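Local atomic coordinates of glycosyl hydrolase, family 38 (Enterococcus faecalis, PDB entry 5KBP), a protein that probably hydrolyses alpha-mannosidic linkages in carbohydrates, as a metal-binding alpha-mannosidase of glycosyl hydrolase family 38. Residues His842-Phe848 and Ile892-Glu898; Pro865-Leu869 and Ala880-Asp884. One frame throughout, in Å; residues are numbered along the deposited sequence.

Contact 1. Residues His842-Phe848 and Ile892-Glu898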
ATOM      1  N   HIS A 842      -2.704 -14.398  30.787  1.00 55.54           N
ATOM      2  CA  HIS A 842      -2.143 -13.732  31.955  1.00 53.24           C
ATOM      3  C   HIS A 842      -1.851 -12.273  31.632  1.00 48.16           C
ATOM      4  O   HIS A 842      -1.398 -11.943  30.534  1.00 45.38           O
ATOM      5  CB  HIS A 842      -0.856 -14.424  32.403  1.00 62.53           C
ATOM      6  CG  HIS A 842      -1.043 -15.846  32.831  1.00 70.86           C
ATOM      7  ND1 HIS A 842      -2.226 -16.319  33.355  1.00 74.70           N
ATOM      8  CD2 HIS A 842      -0.191 -16.899  32.813  1.00 71.93           C
ATOM      9  CE1 HIS A 842      -2.096 -17.603  33.641  1.00 74.69           C
ATOM     10  NE2 HIS A 842      -0.871 -17.979  33.321  1.00 72.95           N
ATOM     11  N   LEU A 843      -2.110 -11.393  32.597  1.00 49.25           N
ATOM     12  CA  LEU A 843      -1.794  -9.983  32.413  1.00 44.75           C
ATOM     13  C   LEU A 843      -0.283  -9.789  32.448  1.00 49.14           C
ATOM     14  O   LEU A 843       0.377 -10.173  33.419  1.00 57.92           O
ATOM     15  CB  LEU A 843      -2.468  -9.133  33.488  1.00 41.39           C
ATOM     16  CG  LEU A 843      -2.225  -7.627  33.346  1.00 47.51           C
ATOM     17  CD1 LEU A 843      -2.783  -7.114  32.025  1.00 39.94           C
ATOM     18  CD2 LEU A 843      -2.820  -6.862  34.514  1.00 47.03           C
ATOM     19  N   VAL A 844       0.264  -9.199  31.389  1.00 43.50           N
ATOM     20  CA  VAL A 844       1.699  -8.971  31.257  1.00 41.90           C
ATOM     21  C   VAL A 844       1.964  -7.477  31.372  1.00 45.22           C
ATOM     22  O   VAL A 844       1.363  -6.674  30.649  1.00 45.83           O
ATOM     23  CB  VAL A 844       2.241  -9.527  29.929  1.00 50.47           C
ATOM     24  CG1 VAL A 844       3.710  -9.172  29.767  1.00 48.08           C
ATOM     25  CG2 VAL A 844       2.045 -11.034  29.866  1.00 50.87           C
ATOM     26  N   VAL A 845       2.859  -7.108  32.286  1.00 41.46           N
ATOM     27  CA  VAL A 845       3.269  -5.724  32.487  1.00 44.94           C
ATOM     28  C   VAL A 845       4.790  -5.672  32.463  1.00 51.00           C
ATOM     29  O   VAL A 845       5.456  -6.514  33.072  1.00 55.88           O
ATOM     30  CB  VAL A 845       2.728  -5.154  33.815  1.00 52.48           C
ATOM     31  CG1 VAL A 845       3.138  -3.699  33.978  1.00 57.42           C
ATOM     32  CG2 VAL A 845       1.216  -5.301  33.882  1.00 46.11           C
ATOM     33  N   ARG A 846       5.339  -4.687  31.757  1.00 41.54           N
ATOM     34  CA  ARG A 846       6.781  -4.543  31.639  1.00 47.68           C
ATOM     35  C   ARG A 846       7.196  -3.102  31.893  1.00 49.28           C
ATOM     36  O   ARG A 846       6.582  -2.164  31.374  1.00 48.19           O
ATOM     37  CB  ARG A 846       7.279  -4.991  30.260  1.00 48.21           C
ATOM     38  CG  ARG A 846       8.766  -4.748  30.031  1.00 43.77           C
ATOM     39  CD  ARG A 846       9.333  -5.647  28.940  1.00 39.48           C
ATOM     40  NE  ARG A 846       8.482  -5.688  27.755  1.00 44.12           N
ATOM     41  CZ  ARG A 846       7.724  -6.727  27.418  1.00 49.48           C
ATOM     42  NH1 ARG A 846       6.976  -6.680  26.324  1.00 34.31           N
ATOM     43  NH2 ARG A 846       7.714  -7.817  28.173  1.00 35.21           N
ATOM     44  N   GLY A 847       8.245  -2.941  32.701  1.00 48.49           N
ATOM     45  CA  GLY A 847       8.876  -1.656  32.912  1.00 47.19           C
ATOM     46  C   GLY A 847      10.380  -1.825  32.998  1.00 50.40           C
ATOM     47  O   GLY A 847      10.899  -2.941  32.925  1.00 53.64           O
ATOM     48  N   PHE A 848      11.077  -0.703  33.155  1.00 46.63           N
ATOM     49  CA  PHE A 848      12.527  -0.760  33.268  1.00 44.55           C
ATOM     50  C   PHE A 848      13.027   0.373  34.149  1.00 46.39           C
ATOM     51  O   PHE A 848      12.411   1.438  34.233  1.00 52.35           O
ATOM     52  CB  PHE A 848      13.207  -0.709  31.893  1.00 41.57           C
ATOM     53  CG  PHE A 848      13.086   0.617  31.195  1.00 49.84           C
ATOM     54  CD1 PHE A 848      11.896   0.997  30.598  1.00 51.76           C
ATOM     55  CD2 PHE A 848      14.173   1.473  31.116  1.00 51.08           C
ATOM     56  CE1 PHE A 848      11.787   2.213  29.948  1.00 49.96           C
ATOM     57  CE2 PHE A 848      14.071   2.688  30.466  1.00 53.68           C
ATOM     58  CZ  PHE A 848      12.876   3.059  29.883  1.00 53.23           C
ATOM     59  N   ILE A 892      15.265  -4.676  32.940  1.00 44.53           N
ATOM     60  CA  ILE A 892      13.995  -4.727  32.226  1.00 40.17           C
ATOM     61  C   ILE A 892      13.164  -5.806  32.908  1.00 49.25           C
ATOM     62  O   ILE A 892      13.374  -7.002  32.688  1.00 55.99           O
ATOM     63  CB  ILE A 892      14.187  -5.016  30.736  1.00 45.84           C
ATOM     64  CG1 ILE A 892      15.203  -4.048  30.127  1.00 46.45           C
ATOM     65  CG2 ILE A 892      12.857  -4.914  30.008  1.00 38.07           C
ATOM     66  CD1 ILE A 892      15.634  -4.436  28.729  1.00 38.89           C
ATOM     67  N   ARG A 893      12.220  -5.391  33.746  1.00 51.21           N
ATOM     68  CA  ARG A 893      11.417  -6.320  34.528  1.00 51.84           C
ATOM     69  C   ARG A 893      10.046  -6.501  33.892  1.00 53.67           C
ATOM     70  O   ARG A 893       9.417  -5.533  33.452  1.00 50.77           O
ATOM     71  CB  ARG A 893      11.269  -5.830  35.970  1.00 48.87           C
ATOM     72  CG  ARG A 893      10.525  -6.796  36.876  1.00 54.12           C
ATOM     73  CD  ARG A 893      10.726  -6.449  38.341  1.00 53.00           C
ATOM     74  NE  ARG A 893      12.105  -6.657  38.771  1.00 54.05           N
ATOM     75  CZ  ARG A 893      12.536  -6.460  40.013  1.00 60.66           C
ATOM     76  NH1 ARG A 893      11.694  -6.047  40.951  1.00 73.12           N
ATOM     77  NH2 ARG A 893      13.808  -6.674  40.318  1.00 53.82           N
ATOM     78  N   THR A 894       9.588  -7.751  33.849  1.00 50.54           N
ATOM     79  CA  THR A 894       8.286  -8.100  33.296  1.00 54.13           C
ATOM     80  C   THR A 894       7.501  -8.894  34.330  1.00 50.25           C
ATOM     81  O   THR A 894       8.009  -9.880  34.875  1.00 51.20           O
ATOM     82  CB  THR A 894       8.430  -8.914  32.005  1.00 51.38           C
ATOM     83  OG1 THR A 894       9.252  -8.197  31.075  1.00 52.33           O
ATOM     84  CG2 THR A 894       7.067  -9.163  31.378  1.00 47.92           C
ATOM     85  N   TRP A 895       6.272  -8.467  34.596  1.00 47.98           N
ATOM     86  CA  TRP A 895       5.399  -9.118  35.560  1.00 46.04           C
ATOM     87  C   TRP A 895       4.387 -10.018  34.858  1.00 45.46           C
ATOM     88  O   TRP A 895       4.130  -9.893  33.657  1.00 50.24           O
ATOM     89  CB  TRP A 895       4.658  -8.083  36.411  1.00 48.76           C
ATOM     90  CG  TRP A 895       5.524  -7.309  37.360  1.00 55.76           C
ATOM     91  CD1 TRP A 895       5.701  -7.552  38.691  1.00 58.43           C
ATOM     92  CD2 TRP A 895       6.317  -6.156  37.054  1.00 52.00           C
ATOM     93  NE1 TRP A 895       6.559  -6.626  39.231  1.00 55.19           N
ATOM     94  CE2 TRP A 895       6.953  -5.758  38.247  1.00 54.93           C
ATOM     95  CE3 TRP A 895       6.554  -5.424  35.887  1.00 50.66           C
ATOM     96  CZ2 TRP A 895       7.806  -4.659  38.307  1.00 54.87           C
ATOM     97  CZ3 TRP A 895       7.405  -4.335  35.949  1.00 52.38           C
ATOM     98  CH2 TRP A 895       8.022  -3.964  37.149  1.00 48.50           C
ATOM     99  N   ARG A 896       3.809 -10.931  35.634  1.00 44.97           N
ATOM    100  CA  ARG A 896       2.729 -11.791  35.172  1.00 50.35           C
ATOM    101  C   ARG A 896       1.691 -11.904  36.276  1.00 57.49           C
ATOM    102  O   ARG A 896       2.020 -12.285  37.402  1.00 66.02           O
ATOM    103  CB  ARG A 896       3.235 -13.187  34.790  1.00 48.88           C
ATOM    104  CG  ARG A 896       2.111 -14.194  34.583  1.00 64.75           C
ATOM    105  CD  ARG A 896       2.601 -15.630  34.669  1.00 67.20           C
ATOM    106  NE  ARG A 896       3.285 -16.062  33.455  1.00 57.60           N
ATOM    107  CZ  ARG A 896       3.660 -17.316  33.219  1.00 56.27           C
ATOM    108  NH1 ARG A 896       3.413 -18.264  34.114  1.00 53.47           N
ATOM    109  NH2 ARG A 896       4.278 -17.624  32.088  1.00 58.83           N
ATOM    110  N   PHE A 897       0.444 -11.569  35.952  1.00 59.47           N
ATOM    111  CA  PHE A 897      -0.681 -11.684  36.876  1.00 56.67           C
ATOM    112  C   PHE A 897      -1.600 -12.790  36.373  1.00 61.12           C
ATOM    113  O   PHE A 897      -2.196 -12.666  35.298  1.00 63.17           O
ATOM    114  CB  PHE A 897      -1.436 -10.361  36.994  1.00 48.90           C
ATOM    115  CG  PHE A 897      -0.644  -9.261  37.652  1.00 51.69           C
ATOM    116  CD1 PHE A 897       0.188  -8.443  36.905  1.00 56.12           C
ATOM    117  CD2 PHE A 897      -0.743  -9.043  39.015  1.00 53.23           C
ATOM    118  CE1 PHE A 897       0.913  -7.431  37.510  1.00 51.41           C
ATOM    119  CE2 PHE A 897      -0.022  -8.031  39.625  1.00 54.10           C
ATOM    120  CZ  PHE A 897       0.808  -7.225  38.871  1.00 47.20           C
ATOM    121  N   GLU A 898      -1.710 -13.868  37.142  1.00 70.60           N
ATOM    122  CA  GLU A 898      -2.558 -14.988  36.750  1.00 78.24           C
ATOM    123  C   GLU A 898      -4.027 -14.692  37.028  1.00 84.54           C
ATOM    124  O   GLU A 898      -4.894 -14.986  36.204  1.00 86.30           O
ATOM    125  CB  GLU A 898      -2.130 -16.266  37.470  1.00 82.96           C
ATOM    126  CG  GLU A 898      -0.710 -16.701  37.153  1.00 93.05           C
ATOM    127  CD  GLU A 898      -0.592 -18.196  36.938  1.00 99.05           C
ATOM    128  OE1 GLU A 898      -1.526 -18.929  37.323  1.00 98.60           O
ATOM    129  OE2 GLU A 898       0.431 -18.638  36.375  1.00 96.44           O
TER
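The His842 ring has Glu898 CG over one face, a CH-pi contact with CG 4.0 Å from the ring centroid, and the carboxylate of the same Glu898, poorly ordered, stacks on the ring with its plane near parallel. His842 CD2 in turn sits over the Arg896 guanidinium, 3.6 Å from Arg896 NE, the two planes turned 44° apart; Arg896 NH2 is hydrogen-bonded to Glu874 O. On the other sheet face, Trp895 meets the neighbouring strand with its edge: CE3 comes to 3.2 Å from Val845 O and CZ3 to 3.6 Å from Gly847 N, while Arg893 CG lies over one ring face. Phe897 likewise turns an edge to Leu843 O. Strands 843-848 and 892-897 pair as antiparallel neighbours in the C-terminal beta-sandwich domain. The Trp895 N to Val845 O bond is short, 2.6 Å; the reciprocal Val845 N to Trp895 O bond is weak. Arg846 CG is anti to the backbone N (chi1 175°), which lays the chain alongside Thr894; Arg846 NH2 makes a weak but straight bond to Thr894 OG1 (3.3 Å, 169°). Arg846 is buried, and its charge is probably balanced by Glu101, which forms a salt bridge with NH1.

Contact 2. Residues Pro865-Leu869 and Ala880-Asp884; sequences PATCL and AIEVD
Thr867 OG1, on a residue whose carbonyl carbon lies 4.0 Å from Val883 CG1, is held by the backbone of Arg896 and Glu898, at the chain's end: it accepts a hydrogen bond from Glu898 N and has a weak one with Arg896 O. The setting is the C-terminal beta-sandwich domain, where a loop of no regular structure, Ala880-Asp884, packs across strand 864-870 near a break in its regular course. No hydrogen bond joins the two segments; methyl groups and carbonyl oxygens do the touching. Leu869 and Val883 carry most of it.

Leu869 CG is anti to its own carbonyl carbon (chi1 -61°), and the extended chain beyond it carries CD1 in among the loop carbonyls, 3.3 Å from Glu882 O and 3.5 Å from Ile881 O. Leu869 CD1 also meets Ile881 CG2 at 3.6 Å, so one branch of the leucine touches both the backbone and the side chain of the loop. The buried leucine also packs on Trp895, and its backbone is hydrogen-bonded to Leu877.

Val883 lays its CG1 methyl against the main chain of 866-868. Val883 CG1 lies 3.8 Å from Cys868 CA. The CB bonds of Thr867 and Cys868 lead away from the loop, which leaves their main chain to receive the methyl. Ala866, by contrast, has its CB bond directed toward the loop, and Ala866 CB meets Val883 CG1 at 4.0 Å. Lacking cross-segment polar bonds, the contact rests on shape: the valine lies against the strand beside Leu869, and the loop thereby covers Leu869 and Ala866. Val883 CG1 also lies 3.6 Å from Ala866 O, an oxygen that CG2 of the same valine approaches less closely.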
ATOM      1  N   PRO A 865      -0.575  -8.863  44.614  1.00 71.53           N
ATOM      2  CA  PRO A 865       0.765  -8.801  44.018  1.00 64.84           C
ATOM      3  C   PRO A 865       0.865  -9.690  42.788  1.00 59.92           C
ATOM      4  O   PRO A 865      -0.031 -10.472  42.465  1.00 61.50           O
ATOM      5  CB  PRO A 865       1.674  -9.298  45.144  1.00 63.00           C
ATOM      6  CG  PRO A 865       0.797 -10.193  45.953  1.00 67.61           C
ATOM      7  CD  PRO A 865      -0.580  -9.585  45.897  1.00 68.58           C
ATOM      8  N   ALA A 866       1.992  -9.556  42.095  1.00 59.24           N
ATOM      9  CA  ALA A 866       2.230 -10.336  40.893  1.00 54.27           C
ATOM     10  C   ALA A 866       2.525 -11.790  41.245  1.00 50.86           C
ATOM     11  O   ALA A 866       2.965 -12.117  42.351  1.00 54.60           O
ATOM     12  CB  ALA A 866       3.387  -9.745  40.088  1.00 54.69           C
ATOM     13  N   THR A 867       2.271 -12.673  40.280  1.00 49.10           N
ATOM     14  CA  THR A 867       2.519 -14.094  40.490  1.00 51.12           C
ATOM     15  C   THR A 867       4.006 -14.414  40.395  1.00 61.91           C
ATOM     16  O   THR A 867       4.558 -15.097  41.263  1.00 65.56           O
ATOM     17  CB  THR A 867       1.732 -14.922  39.473  1.00 56.85           C
ATOM     18  OG1 THR A 867       0.382 -14.444  39.409  1.00 61.83           O
ATOM     19  CG2 THR A 867       1.730 -16.392  39.873  1.00 53.11           C
ATOM     20  N   CYS A 868       4.666 -13.926  39.348  1.00 61.38           N
ATOM     21  CA  CYS A 868       6.079 -14.202  39.142  1.00 54.01           C
ATOM     22  C   CYS A 868       6.640 -13.188  38.158  1.00 51.90           C
ATOM     23  O   CYS A 868       5.908 -12.606  37.354  1.00 54.10           O
ATOM     24  CB  CYS A 868       6.305 -15.628  38.625  1.00 46.50           C
ATOM     25  SG  CYS A 868       5.619 -15.934  36.978  1.00 59.43           S
ATOM     26  N   LEU A 869       7.951 -12.985  38.236  1.00 58.26           N
ATOM     27  CA  LEU A 869       8.664 -12.171  37.264  1.00 49.96           C
ATOM     28  C   LEU A 869       9.105 -13.044  36.098  1.00 56.06           C
ATOM     29  O   LEU A 869       9.553 -14.179  36.291  1.00 58.93           O
ATOM     30  CB  LEU A 869       9.871 -11.489  37.905  1.00 46.03           C
ATOM     31  CG  LEU A 869       9.545 -10.538  39.057  1.00 56.99           C
ATOM     32  CD1 LEU A 869      10.809  -9.894  39.598  1.00 58.02           C
ATOM     33  CD2 LEU A 869       8.548  -9.482  38.607  1.00 55.43           C
ATOM     34  N   ALA A 880      14.197 -17.927  39.459  1.00 77.29           N
ATOM     35  CA  ALA A 880      13.180 -16.915  39.691  1.00 74.56           C
ATOM     36  C   ALA A 880      13.714 -15.780  40.556  1.00 71.83           C
ATOM     37  O   ALA A 880      14.626 -15.960  41.368  1.00 68.19           O
ATOM     38  CB  ALA A 880      11.949 -17.535  40.355  1.00 71.82           C
ATOM     39  N   ILE A 881      13.132 -14.598  40.367  1.00 67.60           N
ATOM     40  CA  ILE A 881      13.404 -13.427  41.193  1.00 68.41           C
ATOM     41  C   ILE A 881      12.104 -13.041  41.885  1.00 67.49           C
ATOM     42  O   ILE A 881      11.044 -13.014  41.250  1.00 69.05           O
ATOM     43  CB  ILE A 881      13.962 -12.252  40.365  1.00 64.58           C
ATOM     44  CG1 ILE A 881      15.408 -12.521  39.935  1.00 56.29           C
ATOM     45  CG2 ILE A 881      13.891 -10.950  41.150  1.00 65.65           C
ATOM     46  CD1 ILE A 881      15.545 -13.339  38.669  1.00 60.73           C
ATOM     47  N   GLU A 882      12.186 -12.764  43.186  1.00 61.45           N
ATOM     48  CA  GLU A 882      10.999 -12.424  43.960  1.00 61.27           C
ATOM     49  C   GLU A 882      10.317 -11.188  43.387  1.00 62.57           C
ATOM     50  O   GLU A 882      10.973 -10.253  42.922  1.00 70.60           O
ATOM     51  CB  GLU A 882      11.378 -12.191  45.423  1.00 67.86           C
ATOM     52  CG  GLU A 882      12.104 -13.363  46.062  1.00 74.78           C
ATOM     53  CD  GLU A 882      11.221 -14.584  46.217  1.00 83.09           C
ATOM     54  OE1 GLU A 882      10.357 -14.585  47.118  1.00 86.80           O
ATOM     55  OE2 GLU A 882      11.384 -15.543  45.432  1.00 82.46           O
ATOM     56  N   VAL A 883       8.981 -11.193  43.418  1.00 59.24           N
ATOM     57  CA  VAL A 883       8.218 -10.080  42.868  1.00 57.38           C
ATOM     58  C   VAL A 883       8.431  -8.799  43.662  1.00 63.03           C
ATOM     59  O   VAL A 883       8.249  -7.702  43.121  1.00 65.38           O
ATOM     60  CB  VAL A 883       6.720 -10.433  42.802  1.00 55.26           C
ATOM     61  CG1 VAL A 883       6.492 -11.614  41.867  1.00 48.23           C
ATOM     62  CG2 VAL A 883       6.181 -10.732  44.194  1.00 51.00           C
ATOM     63  N   ASP A 884       8.812  -8.906  44.933  1.00 66.55           N
ATOM     64  CA  ASP A 884       9.093  -7.744  45.764  1.00 68.26           C
ATOM     65  C   ASP A 884      10.573  -7.392  45.811  1.00 61.60           C
ATOM     66  O   ASP A 884      10.957  -6.485  46.556  1.00 66.73           O
ATOM     67  CB  ASP A 884       8.566  -7.968  47.188  1.00 72.53           C
ATOM     68  CG  ASP A 884       9.004  -9.299  47.775  1.00 79.69           C
ATOM     69  OD1 ASP A 884      10.019  -9.860  47.314  1.00 81.27           O
ATOM     70  OD2 ASP A 884       8.328  -9.782  48.707  1.00 83.85           O
TER

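In the fold
Both contacts belong to the C-terminal beta-sandwich domain, with centres about 9 Å apart. In its five-stranded antiparallel sheet, strand 892-897 runs between 843-849 and 864-870, so it is paired in contact 1 and borders contact 2. Along the chain the order is 842-848, 865-869, 880-884, 892-898: contact 2, a strand and the loop that follows it, falls within the 43 residues separating the strands of contact 1. The two contacts touch directly, Arg896 O lying 2.9 Å from Thr867 N, a probable hydrogen bond. Contact 1 therefore joins central strands, while contact 2 lays a loop on the sheet. Gln138, bonded to Ile892 N, links this sheet to the family's N-terminal region.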